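Local coordinates for protein cryptochrome DASH (PDB 2J4D) that repairs cyclobutane pyrimidine dimers in single-stranded DNA using bound FAD and a folate light antenna, and may also serve as a photoreceptor, at residues S33-R36 and K37-V41; H80-F84 and F85-K89; R106-L109 and M110-G113; F301-E304 and E305-Y309; Y373-I376 and D377-K381. All coordinates share one frame; numbering follows the deposited sequence.

Contact 1 (S33-R36 and K37-V41); sequences SVKR and KGKGV
The ammonium nitrogen of K39 is shared by two backbone carbonyls: K39 NZ makes a weak hydrogen bond of 3.0 Å to K35 O, and a second bond goes to S63 O at the end of helix 56-63. To get there the K39 chain runs fully extended beyond CG and lies back along the loop, CD and CE both passing close to K35 O. The K35 chain crosses it obliquely, its CE 3.6 Å from K39 NZ. With CG wedged between the backbone N and the carbonyl carbon (chi1 62°) and further bends along the chain, K35 curls back on its own segment, and K35 NZ donates to S33 O at 3.2 Å, meeting a lone pair in the carbonyl plane. The two ammonium groups end up only 3.9 Å apart (K35 NZ to K39 NZ).

Between the lysines the backbone makes a type II beta turn from R36 to K39, closed by K39 N donating to R36 O at 3.1 Å with an angle of 163°. G38 sits at its third position, where the positive phi of 77° favours glycine. R36 sends its guanidinium off in a different direction, to W62 O, S65 OG and G218 O. Shortening K39 to an alanine would take away the donor that K35 O and S63 O share, and would probably remove one of the ties to helix 56-63, leaving that of R36 to W62 O. The two like charges sit side by side at this surface loop before strand 41-46, and the carbonyl oxygens that bind each of them probably offset much of their repulsion.

Contact 2 (H80-F84 and F85-K89); sequences HTTHF and FNFPK. With MHF (5,10-methenyl-6,7,8-trihydrofolic acid), chain D.
T82 and F87 hold each other twice: F87 N donates to T82 OG1 and T82 N to F87 O, both at 2.6 Å. T82 OG1 has a second partner in E414 of helix 409-419; its place between the backbone N and the carbonyl carbon (chi1 58°) turns it back toward the F87 amide. Beside this pair, N86 ND2 reaches T81 OG1 at 2.9 Å, almost straight (171°) and in the plane of the amide. Where the two arms of the loop begin and end, K89 N donates to H80 O at 2.9 Å.

Outside the polar core, F84 CB makes a CH-pi contact over the face of the F85 ring, 4.1 Å from its centroid, while the F87 ring meets F363. A valine at T82 would probably leave F87 N and E414 without their hydroxyl partner and let the loop shift.

The antenna folate lies along one flank. C14 of MHF sits 3.9 Å above one face of the H83 ring, offset toward its rim, and K89 NZ comes within 3.5 Å of MHF N8 while salt-bridged to E148 and E417. The cross-braced loop thus presents an imidazole face and a lysine whose charge is probably balanced by two carboxylates, both lining the folate pocket.

Contact 3 (R106-L109 and M110-G113); sequences RKNL and MKRG
N108 and K111 lie side by side and point the same way off the helix, so that K111 NZ meets N108 OD1 at 2.8 Å, approaching nearly along the C=O axis (165°). The K111 chain gets there by a bend at chi3 (-58°), which folds CE and NZ over toward the amide after CG has passed the carbonyl oxygen of K107. The other branch of that amide, N108 ND2, makes a weak bond to S253 OG. K107 rises nearby, but its ammonium is salt-bridged to D16, and K107 NZ stays 5.5 Å from K111 NZ.

R106 and M110 form the second matched pair, again alongside each other with their ends in the same direction. This one is apolar: M110 CE rests 3.8 Å from R106 CG, against the aliphatic part of the arginine, whose guanidinium goes on to L116 O and G227 O.

R112 leaves the helix in another direction. A water lying at the edge of its guanidinium, in plane, accepts from R112 NE at 2.9 Å and donates to N108 O, tying the side chain to the last turn. Beyond the water, R112 bonds to P214 O and makes a cation-pi contact with F23 of helix 12-26.

The backbone finishes the helix in the same few residues. R112 N donates to L109 O, G113 N to M110 O at 3.0 Å, and the amide after G113 returns to L109 O. With G113 at a positive phi of 87° as the C-prime residue, this is a Schellman motif, closing helix 92-111 of the alpha/beta domain.

Contact 4 (F301-E304 and E305-Y309); sequences FIYE and EVQRY
The packed side of this turn is built on F301 and E305. E305 CG sits over the face of the F301 ring, 4.0 Å from its centroid, in a CH-pi contact, and a bend at chi2 (-66°) carries the buried carboxylate out over the rim of the ring near CE1, the two planes 28° apart. R308 then grips that carboxylate end-on with two nitrogens: R308 NH1 reaches E305 OE2 at 2.6 Å and R308 NH2 reaches E305 OE1 at 2.9 Å. Y26 and W264 also bond to it, so the buried negative charge is probably well compensated.

All this belongs to regular alpha-helix 299-312, where E305, V306, Q307 and R308 each donate their amide to the carbonyl four residues back. I302 and V306 face helix 317-339, their CG2 atoms 4.3 Å apart, and I302 also touches F288, a probable FAD-binding residue.

On the solvent side Y303 and Q307 are held by stacking, with no side-chain hydrogen bond between them. Exposed Q307 stretches out beyond CG and lays its amide over the Y303 ring, the two planes 25° apart. Q307 CG stands 4.0 Å from the Y303 ring centroid in a second CH-pi contact, while Q307 OE1 brushes E304 CG at 3.7 Å. The carboxylate of E304 turns to S210 and R212.

Contact 5 (Y373-I376 and D377-K381); sequences YPLI and DANMK
Y373 stands at the N-cap position of helix 374-386, and its carbonyl opens the helical bonding, Y373 O taking D377 N at 2.9 Å, followed by A378 N on P374 O at 2.8 Å. At the very next residue the pattern stretches: N379 N to L375 O is a weak bond of 3.5 Å. The side chain makes good the difference. N379 ND2 donates to the same L375 O at 2.9 Å and 160°, with the oxygen close to the plane of the amide. L375 and N379 run side by side in the same direction, and L375 CD1 touches N379 ND2 at 3.9 Å. In the next bond, M380 N to I376 O, the spacing is back to 3.0 Å.

I376 and M380 also lie alongside each other. The CG2 branch of I376, anti to the backbone N, meets M380 CG at 4.2 Å. D377 turns back toward the start of the helix, where its carboxylate is bound by T371 OG1, G372 N and Y487 OH; three bonds and the nearby helix N-terminus would probably favour its negative charge.

Every one of the touching residues is buried. P374, A378 and N379 pack against helix 462-467, I376 and M380 against helix 391-404, and L375 against helix 450-457, so the opening two turns are wedged among three helices of the FAD-binding domain.

In the fold
Along the chain the five contacts follow one another in numerical order, and none touches another. Contact 1 is the loop leading into strand 41-46, the central strand of the five-stranded parallel sheet. Contacts 2 and 3 lie in the same alpha/beta domain, before helix 92-111 and at its end, with centres 35 Å apart. Contact 4 stands on helix 299-312, while contact 5 begins a helix of the FAD-binding domain; contacts 1 and 5 are about 56 Å apart between centres, across the middle of the chain. Contact 2 borders the folate where the alpha/beta domain meets the FAD-binding domain, while the nearest side chains of contacts 4 and 5 stay about 7 and 10 Å from FAD.

Contact 1 (S33-R36 and K37-V41)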
# COMPACT_ATOMS: atom_id res chain seq x y z
N SER A 33 7.91 -1.85 34.04
CA SER A 33 6.72 -2.68 34.30
C SER A 33 6.52 -3.98 33.51
O SER A 33 5.53 -4.68 33.73
CB SER A 33 5.45 -1.82 34.16
OG SER A 33 4.70 -2.21 33.02
N VAL A 34 7.40 -4.31 32.58
CA VAL A 34 7.20 -5.56 31.86
C VAL A 34 8.26 -6.58 32.23
O VAL A 34 9.46 -6.35 32.06
CB VAL A 34 7.14 -5.36 30.33
CG1 VAL A 34 8.06 -4.26 29.93
CG2 VAL A 34 7.45 -6.67 29.61
N LYS A 35 7.78 -7.70 32.76
CA LYS A 35 8.61 -8.82 33.20
C LYS A 35 8.61 -9.87 32.09
O LYS A 35 7.56 -10.36 31.69
CB LYS A 35 8.05 -9.43 34.48
CG LYS A 35 6.64 -10.01 34.33
CD LYS A 35 5.54 -8.98 34.63
CE LYS A 35 4.57 -8.78 33.47
NZ LYS A 35 4.98 -7.66 32.58
N ARG A 36 9.79 -10.23 31.61
CA ARG A 36 9.89 -11.21 30.54
C ARG A 36 10.46 -12.54 31.00
O ARG A 36 10.35 -13.55 30.29
CB ARG A 36 10.75 -10.63 29.42
CG ARG A 36 10.32 -9.24 29.01
CD ARG A 36 11.09 -8.82 27.81
NE ARG A 36 10.84 -9.72 26.70
CZ ARG A 36 11.75 -10.07 25.81
NH1 ARG A 36 12.99 -9.60 25.89
NH2 ARG A 36 11.43 -10.88 24.81
N LYS A 37 11.05 -12.56 32.19
CA LYS A 37 11.66 -13.76 32.74
C LYS A 37 10.77 -15.00 32.73
O LYS A 37 9.65 -14.99 33.25
CB LYS A 37 12.15 -13.48 34.17
CG LYS A 37 13.42 -14.21 34.55
CD LYS A 37 14.14 -13.53 35.72
CE LYS A 37 14.68 -12.14 35.34
NZ LYS A 37 15.55 -11.55 36.40
N GLY A 38 11.28 -16.07 32.12
CA GLY A 38 10.55 -17.33 32.03
C GLY A 38 9.42 -17.42 31.03
O GLY A 38 8.79 -18.48 30.93
N LYS A 39 9.15 -16.36 30.27
CA LYS A 39 8.04 -16.41 29.32
C LYS A 39 8.30 -17.21 28.04
O LYS A 39 7.39 -17.41 27.23
CB LYS A 39 7.57 -14.99 29.00
CG LYS A 39 6.86 -14.36 30.19
CD LYS A 39 6.21 -13.03 29.88
CE LYS A 39 5.46 -12.52 31.10
NZ LYS A 39 4.82 -11.20 30.86
N GLY A 40 9.53 -17.68 27.87
CA GLY A 40 9.85 -18.50 26.71
C GLY A 40 9.99 -17.83 25.36
O GLY A 40 9.97 -16.60 25.23
N VAL A 41 10.13 -18.67 24.34
CA VAL A 41 10.31 -18.21 22.97
C VAL A 41 9.02 -17.91 22.22
O VAL A 41 8.01 -18.60 22.39
CB VAL A 41 11.10 -19.26 22.16
CG1 VAL A 41 11.21 -18.82 20.70
CG2 VAL A 41 12.48 -19.46 22.77

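Contact 2 (H80-F84 and F85-K89)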
# COMPACT_ATOMS: atom_id res chain seq x y z
N HIS A 80 3.53 -15.75 -8.43
CA HIS A 80 2.90 -16.58 -9.45
C HIS A 80 2.12 -15.60 -10.31
O HIS A 80 2.70 -14.62 -10.76
CB HIS A 80 2.01 -17.64 -8.81
CG HIS A 80 2.78 -18.78 -8.21
ND1 HIS A 80 2.22 -19.70 -7.36
CD2 HIS A 80 4.08 -19.14 -8.35
CE1 HIS A 80 3.13 -20.58 -7.00
NE2 HIS A 80 4.27 -20.27 -7.59
N THR A 81 0.82 -15.82 -10.53
CA THR A 81 0.07 -14.90 -11.39
C THR A 81 -1.25 -14.41 -10.80
O THR A 81 -1.76 -14.98 -9.84
CB THR A 81 -0.23 -15.55 -12.75
OG1 THR A 81 -0.92 -16.78 -12.54
CG2 THR A 81 1.06 -15.82 -13.51
N THR A 82 -1.80 -13.36 -11.40
CA THR A 82 -3.07 -12.82 -10.91
C THR A 82 -4.20 -13.82 -11.16
O THR A 82 -4.12 -14.67 -12.05
CB THR A 82 -3.40 -11.45 -11.54
OG1 THR A 82 -3.43 -11.55 -12.96
CG2 THR A 82 -2.33 -10.43 -11.12
N HIS A 83 -5.24 -13.71 -10.34
CA HIS A 83 -6.37 -14.62 -10.34
C HIS A 83 -7.15 -14.92 -11.61
O HIS A 83 -7.22 -16.08 -12.05
CB HIS A 83 -7.35 -14.17 -9.24
CG HIS A 83 -8.42 -15.16 -8.93
ND1 HIS A 83 -9.57 -15.28 -9.68
CD2 HIS A 83 -8.54 -16.06 -7.92
CE1 HIS A 83 -10.34 -16.22 -9.15
NE2 HIS A 83 -9.74 -16.70 -8.09
N PHE A 84 -7.73 -13.90 -12.21
CA PHE A 84 -8.52 -14.09 -13.41
C PHE A 84 -7.79 -14.00 -14.74
O PHE A 84 -8.06 -14.79 -15.63
CB PHE A 84 -9.69 -13.08 -13.43
CG PHE A 84 -10.71 -13.33 -12.35
CD1 PHE A 84 -11.56 -14.43 -12.40
CD2 PHE A 84 -10.82 -12.46 -11.26
CE1 PHE A 84 -12.49 -14.68 -11.39
CE2 PHE A 84 -11.75 -12.70 -10.24
CZ PHE A 84 -12.58 -13.81 -10.31
N PHE A 85 -6.85 -13.06 -14.87
CA PHE A 85 -6.15 -12.86 -16.14
C PHE A 85 -4.68 -13.24 -16.18
O PHE A 85 -3.99 -13.00 -17.16
CB PHE A 85 -6.34 -11.40 -16.55
CG PHE A 85 -7.78 -11.02 -16.69
CD1 PHE A 85 -8.52 -11.46 -17.78
CD2 PHE A 85 -8.42 -10.33 -15.68
CE1 PHE A 85 -9.90 -11.23 -17.86
CE2 PHE A 85 -9.79 -10.09 -15.74
CZ PHE A 85 -10.53 -10.54 -16.83
N ASN A 86 -4.22 -13.85 -15.09
CA ASN A 86 -2.86 -14.31 -14.95
C ASN A 86 -1.69 -13.41 -15.35
O ASN A 86 -0.79 -13.83 -16.09
CB ASN A 86 -2.72 -15.67 -15.64
CG ASN A 86 -3.72 -16.68 -15.12
OD1 ASN A 86 -4.80 -16.84 -15.69
ND2 ASN A 86 -3.38 -17.34 -14.02
N PHE A 87 -1.71 -12.16 -14.88
CA PHE A 87 -0.59 -11.25 -15.13
C PHE A 87 0.35 -11.62 -13.97
O PHE A 87 -0.03 -12.41 -13.12
CB PHE A 87 -1.01 -9.79 -14.99
CG PHE A 87 -2.20 -9.41 -15.83
CD1 PHE A 87 -2.39 -9.97 -17.09
CD2 PHE A 87 -3.10 -8.44 -15.39
CE1 PHE A 87 -3.46 -9.58 -17.90
CE2 PHE A 87 -4.17 -8.04 -16.18
CZ PHE A 87 -4.35 -8.61 -17.44
N PRO A 88 1.57 -11.06 -13.92
CA PRO A 88 2.45 -11.42 -12.80
C PRO A 88 1.78 -11.02 -11.47
O PRO A 88 1.23 -9.92 -11.37
CB PRO A 88 3.71 -10.61 -13.06
CG PRO A 88 3.71 -10.47 -14.57
CD PRO A 88 2.27 -10.19 -14.89
N LYS A 89 1.83 -11.89 -10.46
CA LYS A 89 1.20 -11.59 -9.17
C LYS A 89 1.87 -10.36 -8.56
O LYS A 89 1.20 -9.48 -8.00
CB LYS A 89 1.30 -12.80 -8.24
CG LYS A 89 0.63 -12.61 -6.88
CD LYS A 89 -0.89 -12.39 -6.98
CE LYS A 89 -1.54 -12.46 -5.59
NZ LYS A 89 -3.00 -12.13 -5.61
N1 MHF D . -4.92 -9.94 -3.57
C2 MHF D . -4.78 -10.15 -2.22
NA2 MHF D . -3.78 -9.52 -1.55
N3 MHF D . -5.61 -10.98 -1.56
C4 MHF D . -6.61 -11.66 -2.20
O4 MHF D . -7.35 -12.42 -1.57
C4A MHF D . -6.77 -11.47 -3.60
N5 MHF D . -7.75 -12.15 -4.38
C6 MHF D . -7.67 -12.21 -5.88
C7 MHF D . -7.35 -10.78 -6.36
N8 MHF D . -6.08 -10.38 -5.67
C8A MHF D . -5.92 -10.59 -4.29
C9 MHF D . -9.02 -12.80 -6.36
N10 MHF D . -9.81 -12.88 -5.11
C11 MHF D . -8.83 -13.07 -4.02
C12 MHF D . -12.88 -15.88 -5.01
C13 MHF D . -12.80 -14.94 -6.08
C14 MHF D . -11.78 -13.99 -6.11
C15 MHF D . -10.80 -13.94 -5.08
C16 MHF D . -10.88 -14.91 -4.00
C17 MHF D . -11.91 -15.87 -3.98
C MHF D . -14.02 -16.84 -4.99
O MHF D . -14.85 -16.80 -5.89
N MHF D . -14.16 -17.75 -3.99
CA MHF D . -15.30 -18.66 -3.98
CB MHF D . -14.95 -19.96 -3.26
CG MHF D . -13.80 -20.71 -3.87
CD MHF D . -14.07 -21.07 -5.32
OE1 MHF D . -14.94 -21.94 -5.56
OE2 MHF D . -13.42 -20.48 -6.21
CT MHF D . -16.50 -18.00 -3.29
O1 MHF D . -16.30 -16.97 -2.60
O2 MHF D . -17.63 -18.51 -3.43

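Contact 3 (R106-L109 and M110-G113)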
# COMPACT_ATOMS: atom_id res chain seq x y z
N ARG A 106 15.52 -5.67 8.54
CA ARG A 106 16.58 -6.41 9.22
C ARG A 106 17.51 -5.41 9.91
O ARG A 106 17.87 -5.58 11.07
CB ARG A 106 17.37 -7.26 8.22
CG ARG A 106 18.72 -7.75 8.74
CD ARG A 106 19.35 -8.75 7.78
NE ARG A 106 18.76 -10.08 7.93
CZ ARG A 106 18.92 -11.08 7.07
NH1 ARG A 106 19.65 -10.93 5.97
NH2 ARG A 106 18.36 -12.26 7.33
N LYS A 107 17.88 -4.35 9.20
CA LYS A 107 18.77 -3.34 9.76
C LYS A 107 18.18 -2.71 11.03
O LYS A 107 18.87 -2.58 12.04
CB LYS A 107 19.04 -2.26 8.72
CG LYS A 107 19.76 -1.04 9.24
CD LYS A 107 20.06 -0.07 8.10
CE LYS A 107 19.82 1.38 8.51
NZ LYS A 107 20.14 2.32 7.40
N ASN A 108 16.91 -2.32 10.97
CA ASN A 108 16.29 -1.69 12.13
C ASN A 108 16.06 -2.65 13.29
O ASN A 108 16.08 -2.25 14.46
CB ASN A 108 14.98 -1.01 11.72
CG ASN A 108 15.22 0.21 10.86
OD1 ASN A 108 16.15 0.98 11.13
ND2 ASN A 108 14.41 0.40 9.83
N LEU A 109 15.83 -3.92 12.98
CA LEU A 109 15.64 -4.91 14.04
C LEU A 109 17.00 -5.10 14.73
O LEU A 109 17.09 -5.17 15.96
CB LEU A 109 15.14 -6.23 13.47
CG LEU A 109 13.65 -6.22 13.08
CD1 LEU A 109 13.30 -7.50 12.34
CD2 LEU A 109 12.81 -6.08 14.34
N MET A 110 18.06 -5.17 13.93
CA MET A 110 19.39 -5.34 14.50
C MET A 110 19.75 -4.20 15.45
O MET A 110 20.39 -4.42 16.47
CB MET A 110 20.44 -5.45 13.39
CG MET A 110 20.30 -6.71 12.57
SD MET A 110 21.55 -6.87 11.31
CE MET A 110 21.60 -8.61 11.13
N LYS A 111 19.31 -2.99 15.13
CA LYS A 111 19.62 -1.86 16.00
C LYS A 111 18.99 -2.01 17.38
O LYS A 111 19.47 -1.43 18.35
CB LYS A 111 19.17 -0.55 15.35
CG LYS A 111 19.83 -0.33 14.00
CD LYS A 111 19.63 1.07 13.46
CE LYS A 111 18.17 1.42 13.32
NZ LYS A 111 18.01 2.60 12.43
N ARG A 112 17.93 -2.81 17.47
CA ARG A 112 17.26 -3.03 18.74
C ARG A 112 17.64 -4.38 19.36
O ARG A 112 16.97 -4.86 20.28
CB ARG A 112 15.74 -2.95 18.57
CG ARG A 112 15.29 -1.73 17.79
CD ARG A 112 14.27 -0.89 18.53
NE ARG A 112 13.83 0.23 17.70
CZ ARG A 112 12.94 1.15 18.07
NH1 ARG A 112 12.37 1.09 19.27
NH2 ARG A 112 12.62 2.13 17.23
N GLY A 113 18.71 -4.99 18.86
CA GLY A 113 19.15 -6.26 19.41
C GLY A 113 18.53 -7.53 18.85
O GLY A 113 18.70 -8.61 19.40
O HOH W 1 15.03 0.34 15.11

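Contact 4 (F301-E304 and E305-Y309)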
# COMPACT_ATOMS: atom_id res chain seq x y z
N PHE A 301 0.92 6.66 13.58
CA PHE A 301 2.14 7.47 13.59
C PHE A 301 1.90 8.76 12.80
O PHE A 301 2.19 9.87 13.27
CB PHE A 301 3.29 6.68 12.97
CG PHE A 301 4.45 7.53 12.52
CD1 PHE A 301 5.22 8.22 13.44
CD2 PHE A 301 4.76 7.64 11.17
CE1 PHE A 301 6.29 9.02 13.03
CE2 PHE A 301 5.83 8.43 10.74
CZ PHE A 301 6.59 9.12 11.67
N ILE A 302 1.35 8.62 11.60
CA ILE A 302 1.08 9.78 10.75
C ILE A 302 0.17 10.78 11.48
O ILE A 302 0.41 11.99 11.43
CB ILE A 302 0.43 9.37 9.41
CG1 ILE A 302 1.42 8.55 8.58
CG2 ILE A 302 0.01 10.63 8.61
CD1 ILE A 302 0.80 7.82 7.39
N TYR A 303 -0.85 10.27 12.15
CA TYR A 303 -1.78 11.12 12.89
C TYR A 303 -1.06 11.94 13.97
O TYR A 303 -1.31 13.13 14.14
CB TYR A 303 -2.89 10.28 13.53
CG TYR A 303 -3.84 11.08 14.39
CD1 TYR A 303 -4.63 12.09 13.84
CD2 TYR A 303 -3.93 10.85 15.76
CE1 TYR A 303 -5.50 12.84 14.64
CE2 TYR A 303 -4.80 11.60 16.57
CZ TYR A 303 -5.57 12.59 16.00
OH TYR A 303 -6.40 13.35 16.78
N GLU A 304 -0.17 11.29 14.71
CA GLU A 304 0.55 12.01 15.75
C GLU A 304 1.46 13.07 15.16
O GLU A 304 1.65 14.12 15.77
CB GLU A 304 1.35 11.03 16.61
CG GLU A 304 0.45 10.24 17.55
CD GLU A 304 1.21 9.56 18.68
OE1 GLU A 304 1.25 8.31 18.69
OE2 GLU A 304 1.77 10.27 19.54
N GLU A 305 2.00 12.82 13.97
CA GLU A 305 2.87 13.79 13.31
C GLU A 305 2.01 14.97 12.86
O GLU A 305 2.43 16.13 12.95
CB GLU A 305 3.58 13.16 12.11
CG GLU A 305 4.70 12.22 12.50
CD GLU A 305 5.86 12.95 13.17
OE1 GLU A 305 6.43 13.87 12.55
OE2 GLU A 305 6.21 12.60 14.32
N VAL A 306 0.80 14.68 12.38
CA VAL A 306 -0.13 15.72 11.96
C VAL A 306 -0.54 16.57 13.18
O VAL A 306 -0.65 17.80 13.09
CB VAL A 306 -1.41 15.12 11.32
CG1 VAL A 306 -2.48 16.20 11.16
CG2 VAL A 306 -1.09 14.51 9.96
N GLN A 307 -0.76 15.92 14.32
CA GLN A 307 -1.12 16.64 15.53
C GLN A 307 -0.01 17.60 15.92
O GLN A 307 -0.26 18.75 16.29
CB GLN A 307 -1.35 15.68 16.70
CG GLN A 307 -2.63 14.86 16.65
CD GLN A 307 -2.72 13.94 17.86
OE1 GLN A 307 -1.85 13.09 18.08
NE2 GLN A 307 -3.78 14.11 18.65
N ARG A 308 1.23 17.12 15.85
CA ARG A 308 2.36 17.97 16.21
C ARG A 308 2.47 19.13 15.23
O ARG A 308 2.76 20.27 15.63
CB ARG A 308 3.66 17.16 16.23
CG ARG A 308 4.80 17.95 16.86
CD ARG A 308 6.00 17.11 17.27
NE ARG A 308 6.92 16.88 16.17
CZ ARG A 308 6.92 15.80 15.41
NH1 ARG A 308 6.04 14.84 15.64
NH2 ARG A 308 7.80 15.68 14.42
N TYR A 309 2.23 18.86 13.95
CA TYR A 309 2.30 19.90 12.93
C TYR A 309 1.26 20.97 13.21
O TYR A 309 1.56 22.18 13.16
CB TYR A 309 2.04 19.30 11.55
CG TYR A 309 2.21 20.28 10.40
CD1 TYR A 309 3.42 20.38 9.71
CD2 TYR A 309 1.14 21.06 9.97
CE1 TYR A 309 3.56 21.24 8.62
CE2 TYR A 309 1.27 21.93 8.88
CZ TYR A 309 2.48 22.01 8.21
OH TYR A 309 2.60 22.84 7.12

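Contact 5 (Y373-I376 and D377-K381)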
# COMPACT_ATOMS: atom_id res chain seq x y z
N TYR A 373 -5.04 8.59 -26.63
CA TYR A 373 -5.47 9.72 -25.81
C TYR A 373 -4.35 10.00 -24.83
O TYR A 373 -4.10 9.21 -23.92
CB TYR A 373 -6.76 9.36 -25.07
CG TYR A 373 -7.91 9.15 -26.00
CD1 TYR A 373 -8.61 10.23 -26.53
CD2 TYR A 373 -8.30 7.87 -26.39
CE1 TYR A 373 -9.67 10.04 -27.41
CE2 TYR A 373 -9.35 7.67 -27.27
CZ TYR A 373 -10.03 8.76 -27.78
OH TYR A 373 -11.09 8.58 -28.64
N PRO A 374 -3.64 11.12 -25.02
CA PRO A 374 -2.52 11.49 -24.15
C PRO A 374 -2.78 11.37 -22.65
O PRO A 374 -1.96 10.80 -21.93
CB PRO A 374 -2.21 12.92 -24.59
CG PRO A 374 -2.52 12.87 -26.07
CD PRO A 374 -3.85 12.14 -26.07
N LEU A 375 -3.90 11.90 -22.18
CA LEU A 375 -4.19 11.84 -20.75
C LEU A 375 -4.14 10.39 -20.24
O LEU A 375 -3.55 10.11 -19.20
CB LEU A 375 -5.57 12.44 -20.45
CG LEU A 375 -5.90 12.57 -18.96
CD1 LEU A 375 -4.78 13.30 -18.23
CD2 LEU A 375 -7.22 13.31 -18.80
N ILE A 376 -4.76 9.48 -20.99
CA ILE A 376 -4.77 8.07 -20.62
C ILE A 376 -3.37 7.46 -20.73
O ILE A 376 -2.85 6.91 -19.76
CB ILE A 376 -5.70 7.24 -21.53
CG1 ILE A 376 -7.13 7.81 -21.51
CG2 ILE A 376 -5.69 5.76 -21.09
CD1 ILE A 376 -7.74 7.93 -20.11
N ASP A 377 -2.77 7.59 -21.91
CA ASP A 377 -1.45 7.01 -22.16
C ASP A 377 -0.35 7.46 -21.21
O ASP A 377 0.46 6.64 -20.77
CB ASP A 377 -1.02 7.27 -23.61
CG ASP A 377 -1.96 6.64 -24.63
OD1 ASP A 377 -2.61 5.62 -24.27
OD2 ASP A 377 -2.05 7.13 -25.77
N ALA A 378 -0.32 8.75 -20.90
CA ALA A 378 0.69 9.27 -19.99
C ALA A 378 0.56 8.59 -18.63
O ALA A 378 1.55 8.21 -18.02
CB ALA A 378 0.53 10.79 -19.85
N ASN A 379 -0.67 8.45 -18.15
CA ASN A 379 -0.89 7.81 -16.87
C ASN A 379 -0.48 6.34 -16.88
O ASN A 379 0.18 5.87 -15.96
CB ASN A 379 -2.36 7.96 -16.45
CG ASN A 379 -2.61 9.24 -15.66
OD1 ASN A 379 -2.22 9.34 -14.49
ND2 ASN A 379 -3.26 10.22 -16.29
N MET A 380 -0.84 5.62 -17.94
CA MET A 380 -0.49 4.20 -18.02
C MET A 380 1.02 4.02 -18.16
O MET A 380 1.58 3.04 -17.68
CB MET A 380 -1.22 3.53 -19.19
CG MET A 380 -2.75 3.59 -19.07
SD MET A 380 -3.36 3.02 -17.46
CE MET A 380 -2.86 1.27 -17.52
N LYS A 381 1.68 4.98 -18.81
CA LYS A 381 3.12 4.89 -18.96
C LYS A 381 3.76 5.19 -17.60
O LYS A 381 4.74 4.57 -17.21
CB LYS A 381 3.62 5.88 -20.02
CG LYS A 381 5.07 5.65 -20.44
CD LYS A 381 5.48 6.56 -21.60
CE LYS A 381 4.65 6.29 -22.87
NZ LYS A 381 4.86 4.93 -23.47